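Local coordinates for protein 2,3-dihydroxy-2,3-dihydrophenylpropionate dehydrogenase (Pseudomonas sp. MC1, PDB 5XTF) that oxidises naphthalene cis-dihydrodiol to 1,2-dihydroxynaphthalene with NAD(+) as hydride acceptor, an early step in the breakdown of aromatic hydrocarbons, at residues B[38-43]-B[65-70]. Numbering follows the deposited sequence.
Sequences ELVRSF and NEFKDA
Phe67, in the last turn of helix 57-67, reaches across to Val40 and Arg41 of helix 34-46, and its flat apolar ring is wide enough to touch both Val40 and the Arg41 chain. The packed part of the contact lies here. Val40 CG1 comes obliquely to the ring, 3.8 Å from Phe67 CE2, and is put there by a first torsion that sets it anti to the backbone N (chi1 169°). A short branched residue suits this place, because Val40 is buried and must also pack on Ile28 of strand 25-28 and Leu63 of helix 57-67. The methylene chain of Arg41 meets the ring at its rim, with CG near the ring plane and 3.9 Å from Phe67 CZ. On one face of the same ring, displaced toward its rim, lies CG of the adjacent Glu66, 3.6 Å above the plane.

Toward solvent the contact turns from apolar to ionic. Arg41, extended from CG to NE, carries its charge past the ring to Glu66, whose long side chain spans the gap from an exposed position. Arg41 NE and Glu66 OE1 form a salt bridge at 3.0 Å, with the guanidinium and carboxylate planes 27° apart. On its own helix Arg41 NH1 makes a second salt bridge to Glu38 OE2 at 2.7 Å, though as a hydrogen bond it is weak, bent to 123°. One cation thus serves two carboxylates. A methionine in place of Arg41 would probably leave the Glu38 and Glu66 carboxylates without their shared positive partner.

Helices 34-46 and 57-67 precede and follow strand 49-54 in the chain and pack side by side on one face of the parallel sheet, in consecutive beta-alpha-beta units of the Rossmann fold with which short-chain dehydrogenases bind NAD(+).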
loop_
_atom_site.group_PDB
_atom_site.type_symbol
_atom_site.label_atom_id
_atom_site.label_comp_id
_atom_site.label_asym_id
_atom_site.label_seq_id
_atom_site.Cartn_x
_atom_site.Cartn_y
_atom_site.Cartn_z
ATOM N N GLU B 38 22.133 15.950 11.383
ATOM C CA GLU B 38 21.282 17.080 11.038
ATOM C C GLU B 38 20.051 17.147 11.930
ATOM O O GLU B 38 19.515 18.236 12.157
ATOM C CB GLU B 38 20.882 17.005 9.571
ATOM C CG GLU B 38 22.043 17.263 8.618
ATOM C CD GLU B 38 22.750 18.608 8.871
ATOM O OE1 GLU B 38 22.075 19.637 9.156
ATOM O OE2 GLU B 38 23.993 18.626 8.780
ATOM N N LEU B 39 19.597 16.011 12.450
ATOM C CA LEU B 39 18.502 16.043 13.410
ATOM C C LEU B 39 18.936 16.723 14.704
ATOM O O LEU B 39 18.179 17.513 15.286
ATOM C CB LEU B 39 17.997 14.625 13.674
ATOM C CG LEU B 39 17.430 13.923 12.439
ATOM C CD1 LEU B 39 16.898 12.530 12.792
ATOM C CD2 LEU B 39 16.351 14.784 11.815
ATOM N N VAL B 40 20.163 16.447 15.152
ATOM C CA VAL B 40 20.715 17.162 16.300
ATOM C C VAL B 40 20.707 18.660 16.045
ATOM O O VAL B 40 20.176 19.445 16.839
ATOM C CB VAL B 40 22.135 16.670 16.607
ATOM C CG1 VAL B 40 22.800 17.619 17.631
ATOM C CG2 VAL B 40 22.099 15.243 17.091
ATOM N N ARG B 41 21.299 19.078 14.928
ATOM C CA ARG B 41 21.353 20.496 14.619
ATOM C C ARG B 41 19.956 21.079 14.469
ATOM O O ARG B 41 19.696 22.203 14.911
ATOM C CB ARG B 41 22.181 20.714 13.358
ATOM C CG ARG B 41 23.615 20.267 13.527
ATOM C CD ARG B 41 24.386 20.295 12.217
ATOM N NE ARG B 41 25.767 19.862 12.413
ATOM C CZ ARG B 41 26.589 19.480 11.439
ATOM N NH1 ARG B 41 26.169 19.464 10.179
ATOM N NH2 ARG B 41 27.834 19.098 11.725
ATOM N N SER B 42 19.032 20.323 13.876
ATOM C CA SER B 42 17.703 20.875 13.631
ATOM C C SER B 42 16.893 20.991 14.914
ATOM O O SER B 42 16.185 21.986 15.121
ATOM C CB SER B 42 16.962 20.019 12.608
ATOM O OG SER B 42 17.360 20.398 11.310
ATOM N N PHE B 43 16.945 19.972 15.769
ATOM C CA PHE B 43 16.148 20.023 16.987
ATOM C C PHE B 43 16.747 21.013 17.978
ATOM O O PHE B 43 16.013 21.745 18.660
ATOM C CB PHE B 43 16.019 18.624 17.598
ATOM C CG PHE B 43 14.912 17.784 16.989
ATOM C CD1 PHE B 43 15.147 16.986 15.871
ATOM C CD2 PHE B 43 13.634 17.789 17.536
ATOM C CE1 PHE B 43 14.116 16.201 15.299
ATOM C CE2 PHE B 43 12.600 16.999 16.967
ATOM C CZ PHE B 43 12.850 16.218 15.849
ATOM N N ASN B 65 32.680 20.158 19.398
ATOM C CA ASN B 65 33.166 21.347 18.710
ATOM C C ASN B 65 32.033 22.295 18.355
ATOM O O ASN B 65 32.238 23.508 18.298
ATOM C CB ASN B 65 33.904 20.966 17.428
ATOM C CG ASN B 65 35.159 20.171 17.683
ATOM O OD1 ASN B 65 35.589 19.994 18.822
ATOM N ND2 ASN B 65 35.765 19.695 16.608
ATOM N N GLU B 66 30.839 21.765 18.089
ATOM C CA GLU B 66 29.748 22.640 17.680
ATOM C C GLU B 66 28.901 23.080 18.862
ATOM O O GLU B 66 28.531 24.252 18.950
ATOM C CB GLU B 66 28.871 21.949 16.620
ATOM C CG GLU B 66 27.717 22.826 16.078
ATOM C CD GLU B 66 27.134 22.340 14.721
ATOM O OE1 GLU B 66 27.741 21.482 14.030
ATOM O OE2 GLU B 66 26.055 22.849 14.336
ATOM N N PHE B 67 28.606 22.177 19.794
ATOM C CA PHE B 67 27.621 22.460 20.825
ATOM C C PHE B 67 28.204 22.493 22.224
ATOM O O PHE B 67 27.437 22.639 23.187
ATOM C CB PHE B 67 26.487 21.428 20.787
ATOM C CG PHE B 67 25.709 21.436 19.509
ATOM C CD1 PHE B 67 24.766 22.415 19.273
ATOM C CD2 PHE B 67 25.925 20.473 18.544
ATOM C CE1 PHE B 67 24.054 22.441 18.093
ATOM C CE2 PHE B 67 25.213 20.490 17.365
ATOM C CZ PHE B 67 24.277 21.483 17.140
ATOM N N LYS B 68 29.524 22.341 22.364
ATOM C CA LYS B 68 30.189 22.383 23.662
ATOM C C LYS B 68 29.655 21.290 24.571
ATOM O O LYS B 68 29.895 20.105 24.335
ATOM C CB LYS B 68 30.017 23.761 24.322
ATOM C CG LYS B 68 30.754 24.856 23.582
ATOM C CD LYS B 68 30.223 26.247 23.884
ATOM C CE LYS B 68 30.879 27.283 22.971
ATOM N NZ LYS B 68 30.298 28.650 23.125
ATOM N N ASP B 69 28.935 21.682 25.619
ATOM C CA ASP B 69 28.386 20.732 26.579
ATOM C C ASP B 69 26.876 20.829 26.694
ATOM O O ASP B 69 26.303 20.269 27.640
ATOM C CB ASP B 69 29.030 20.943 27.950
ATOM C CG ASP B 69 30.226 20.058 28.154
ATOM O OD1 ASP B 69 30.193 18.902 27.662
ATOM O OD2 ASP B 69 31.199 20.524 28.789
ATOM N N ALA B 70 26.217 21.534 25.760
ATOM C CA ALA B 70 24.760 21.624 25.794
ATOM C C ALA B 70 24.094 20.262 25.560
ATOM O O ALA B 70 22.973 20.039 26.036
ATOM C CB ALA B 70 24.272 22.655 24.776
#